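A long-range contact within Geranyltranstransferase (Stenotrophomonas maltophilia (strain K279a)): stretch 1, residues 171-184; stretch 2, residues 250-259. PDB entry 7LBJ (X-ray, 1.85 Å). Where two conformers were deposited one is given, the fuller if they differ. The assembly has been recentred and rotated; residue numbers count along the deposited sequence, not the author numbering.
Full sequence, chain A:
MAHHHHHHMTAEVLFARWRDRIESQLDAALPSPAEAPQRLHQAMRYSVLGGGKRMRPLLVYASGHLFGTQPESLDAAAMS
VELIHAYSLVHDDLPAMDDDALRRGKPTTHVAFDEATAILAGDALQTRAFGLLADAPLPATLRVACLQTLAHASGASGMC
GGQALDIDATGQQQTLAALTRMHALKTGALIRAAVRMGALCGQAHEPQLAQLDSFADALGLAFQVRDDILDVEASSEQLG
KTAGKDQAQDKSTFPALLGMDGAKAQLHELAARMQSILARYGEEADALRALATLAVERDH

Stretch 1 (171-184) GQQQTLAALTRMHA
Stretch 2, residues 250-259: DKSTFPALLG

Two helices, each preceded by an extended loop, pack nearly antiparallel through an apolar cluster centred on Phe 254, with a serine hydroxyl tying the loops together beside it. Stretch 1 runs as loop from Gly 171 (phi/psi 81/5°, a conformation that suits glycine) through extended residues 172-175 into helix 176-184, which runs on beyond residue 184; stretch 2 passes from loop at Ser 252 (-92/131°) and Thr 253 (-141/165°) into helix 254-258. The helix axes cross at -159° and approach to 11.1 Å. In register, the CA atoms of Gln 173 and Ser 252 lie 5.4 Å apart, those of Leu 176 and Leu 257 6.8 Å, and the contact buries 580 Å2 in all.

Both helices start with a threonine N-cap in the p rotamer: Thr 175 OG1 accepts from Ala 178 N at 3.1 Å, and Thr 253 OG1 from Ala 256 N, also at 3.1 Å. Each points its CA-to-CB bond away from the other stretch, and each cap is a bond within its own stretch.

Between the loops, Ser 252 points toward stretch 1 with chi1 m (-80°). Its OG, carried directly on that CB, sits close to the Gln 174 backbone, donating to Gln 174 O at 3.1 Å and lying 2.9 Å from Gln 174 N. Gln 174 (m, t, chi3 -88°) carries its amide along its own stretch toward Met 182, where Gln 174 NE2 makes a weak hydrogen bond to Met 182 SD at 3.7 Å.

Phe 254 (chi1 m, chi2 -75°) is the knob, seated among Leu 176, Leu 179, Thr 180 and His 183. Its CA-to-CB bond points sideways, but the ring end comes nearer. Leu 179 (t, p) points toward stretch 2 and sets CD2 over one ring face, 4.0 Å from the Phe 254 ring centroid and 5° off the normal. Both residues are buried, which suits their large apolar side chains. Thr 180 OG1 lies at the ring edge, 3.6 Å from Phe 254 CE1; its chi1 m hydroxyl donates to Leu 176 O at 2.8 Å, satisfying its proton within the helix. The His 183 ring (chi1 m, chi2 -58°) meets Phe 254 rim to rim, centroids 5.8 Å apart and planes at 34°, with His 183 CD2 3.7 Å from Phe 254 CE2.

Leucines extend the apolar contact. Leu 257 (m, t) points toward stretch 1, placing CD1 3.8 Å from Leu 179 CD2 and CB 4.0 Å from Leu 176 CG. Leu 176 (m, t) also brings CD2 within 3.9 Å of Phe 254 CD1 and CD1 within 3.7 Å of CD2 of Leu 258 (m, t).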

# COMPACT_ATOMS: atom_id res chain seq x y z
N GLY A 171 19.19 17.95 8.81
CA GLY A 171 20.16 19.03 8.84
C GLY A 171 19.61 20.40 9.16
O GLY A 171 20.38 21.38 9.11
N GLN A 172 18.32 20.53 9.47
CA GLN A 172 17.72 21.79 9.90
C GLN A 172 17.15 21.63 11.30
O GLN A 172 16.94 20.51 11.78
CB GLN A 172 16.63 22.24 8.92
N GLN A 173 16.92 22.76 11.97
CA GLN A 173 16.39 22.78 13.33
C GLN A 173 14.92 23.17 13.26
O GLN A 173 14.58 24.30 12.93
CB GLN A 173 17.17 23.77 14.20
N GLN A 174 14.04 22.22 13.58
CA GLN A 174 12.61 22.46 13.51
C GLN A 174 12.12 23.26 14.71
O GLN A 174 12.67 23.15 15.81
CB GLN A 174 11.86 21.12 13.43
CG GLN A 174 12.23 20.30 12.21
CD GLN A 174 11.66 18.90 12.24
OE1 GLN A 174 12.28 17.97 12.78
NE2 GLN A 174 10.48 18.73 11.64
N THR A 175 11.09 24.07 14.50
CA THR A 175 10.40 24.71 15.61
C THR A 175 9.54 23.69 16.35
O THR A 175 9.25 22.61 15.84
CB THR A 175 9.52 25.85 15.13
OG1 THR A 175 8.45 25.30 14.33
CG2 THR A 175 10.34 26.85 14.31
N LEU A 176 9.12 24.06 17.57
CA LEU A 176 8.22 23.19 18.33
C LEU A 176 6.93 22.90 17.56
O LEU A 176 6.45 21.76 17.55
CB LEU A 176 7.87 23.82 19.67
CG LEU A 176 8.77 23.55 20.86
CD1 LEU A 176 8.48 24.61 21.91
CD2 LEU A 176 8.54 22.15 21.40
N ALA A 177 6.35 23.92 16.94
CA ALA A 177 5.14 23.70 16.14
C ALA A 177 5.39 22.68 15.04
O ALA A 177 4.59 21.76 14.84
CB ALA A 177 4.65 25.02 15.55
N ALA A 178 6.51 22.82 14.33
CA ALA A 178 6.78 21.94 13.20
C ALA A 178 7.11 20.52 13.65
O ALA A 178 6.69 19.55 13.01
CB ALA A 178 7.93 22.52 12.37
N LEU A 179 7.89 20.39 14.72
CA LEU A 179 8.22 19.08 15.27
C LEU A 179 6.96 18.34 15.69
O LEU A 179 6.78 17.15 15.39
CB LEU A 179 9.17 19.27 16.46
CG LEU A 179 9.81 18.03 17.08
CD1 LEU A 179 10.67 17.35 16.04
CD2 LEU A 179 10.62 18.43 18.31
N THR A 180 6.06 19.06 16.37
CA THR A 180 4.82 18.44 16.84
C THR A 180 3.96 17.99 15.66
O THR A 180 3.41 16.87 15.66
CB THR A 180 4.06 19.43 17.72
OG1 THR A 180 4.90 19.80 18.84
CG2 THR A 180 2.78 18.83 18.23
N ARG A 181 3.84 18.84 14.64
CA ARG A 181 3.09 18.49 13.44
C ARG A 181 3.70 17.29 12.74
O ARG A 181 2.97 16.38 12.29
CB ARG A 181 3.05 19.71 12.52
CG ARG A 181 2.27 19.48 11.23
CD ARG A 181 0.82 19.13 11.53
NE ARG A 181 0.14 18.61 10.35
CZ ARG A 181 -0.37 19.37 9.39
NH1 ARG A 181 -0.32 20.69 9.46
NH2 ARG A 181 -0.95 18.78 8.34
N MET A 182 5.03 17.26 12.60
CA MET A 182 5.69 16.12 11.97
C MET A 182 5.37 14.83 12.71
O MET A 182 4.98 13.82 12.10
CB MET A 182 7.20 16.35 11.91
CG MET A 182 7.99 15.15 11.35
SD MET A 182 9.76 15.12 11.74
CE MET A 182 9.74 14.51 13.42
N HIS A 183 5.51 14.82 14.04
CA HIS A 183 5.21 13.60 14.78
C HIS A 183 3.73 13.22 14.67
O HIS A 183 3.40 12.04 14.61
CB HIS A 183 5.61 13.76 16.26
CG HIS A 183 7.09 13.73 16.48
ND1 HIS A 183 7.88 12.66 16.10
CD2 HIS A 183 7.93 14.63 17.04
CE1 HIS A 183 9.14 12.91 16.41
NE2 HIS A 183 9.20 14.10 16.99
N ALA A 184 2.83 14.21 14.64
CA ALA A 184 1.41 13.90 14.51
C ALA A 184 1.14 13.08 13.25
O ALA A 184 0.24 12.23 13.24
CB ALA A 184 0.57 15.17 14.49
N ASP A 250 17.49 15.02 12.17
CA ASP A 250 16.59 15.12 13.32
C ASP A 250 17.29 15.72 14.54
O ASP A 250 17.25 15.16 15.64
CB ASP A 250 16.00 13.75 13.66
N LYS A 251 17.92 16.88 14.35
CA LYS A 251 18.61 17.57 15.43
C LYS A 251 17.65 18.11 16.50
O LYS A 251 18.05 18.28 17.65
CB LYS A 251 19.46 18.71 14.86
CG LYS A 251 20.26 19.48 15.89
CD LYS A 251 20.90 20.71 15.28
CE LYS A 251 21.78 21.42 16.30
NZ LYS A 251 22.76 20.49 16.92
N SER A 252 16.39 18.38 16.14
CA SER A 252 15.43 19.00 17.05
C SER A 252 14.62 17.94 17.80
O SER A 252 14.10 17.00 17.19
CB SER A 252 14.49 19.93 16.28
OG SER A 252 15.10 21.18 16.02
N THR A 253 14.54 18.10 19.11
CA THR A 253 13.86 17.18 20.01
C THR A 253 13.13 17.99 21.07
O THR A 253 13.42 19.17 21.28
CB THR A 253 14.83 16.23 20.73
OG1 THR A 253 15.62 17.00 21.66
CG2 THR A 253 15.75 15.54 19.75
N PHE A 254 12.21 17.33 21.76
CA PHE A 254 11.49 18.08 22.78
C PHE A 254 12.40 18.50 23.93
O PHE A 254 12.28 19.64 24.39
CB PHE A 254 10.27 17.27 23.25
CG PHE A 254 9.20 17.16 22.20
CD1 PHE A 254 8.39 18.25 21.90
CD2 PHE A 254 9.04 16.00 21.47
CE1 PHE A 254 7.42 18.18 20.92
CE2 PHE A 254 8.07 15.91 20.48
CZ PHE A 254 7.26 17.00 20.21
N PRO A 255 13.33 17.67 24.42
CA PRO A 255 14.24 18.19 25.47
C PRO A 255 15.14 19.30 24.97
O PRO A 255 15.48 20.20 25.75
CB PRO A 255 15.05 16.97 25.90
CG PRO A 255 14.19 15.79 25.51
CD PRO A 255 13.50 16.21 24.24
N ALA A 256 15.55 19.29 23.70
CA ALA A 256 16.42 20.36 23.23
C ALA A 256 15.66 21.68 23.14
O ALA A 256 16.20 22.74 23.48
CB ALA A 256 17.04 20.01 21.88
N LEU A 257 14.40 21.62 22.71
CA LEU A 257 13.62 22.84 22.51
C LEU A 257 12.95 23.32 23.78
O LEU A 257 12.71 24.52 23.94
CB LEU A 257 12.57 22.59 21.43
CG LEU A 257 13.08 22.53 20.00
CD1 LEU A 257 12.05 21.85 19.10
CD2 LEU A 257 13.35 23.93 19.51
N LEU A 258 12.61 22.41 24.70
CA LEU A 258 11.94 22.81 25.93
C LEU A 258 12.86 22.79 27.14
O LEU A 258 12.46 23.29 28.19
CB LEU A 258 10.75 21.89 26.21
CG LEU A 258 9.63 21.99 25.18
CD1 LEU A 258 8.67 20.82 25.38
CD2 LEU A 258 8.91 23.31 25.33
N GLY A 259 14.07 22.24 27.02
CA GLY A 259 14.82 21.89 28.21
C GLY A 259 14.35 20.55 28.72
O GLY A 259 13.22 20.13 28.44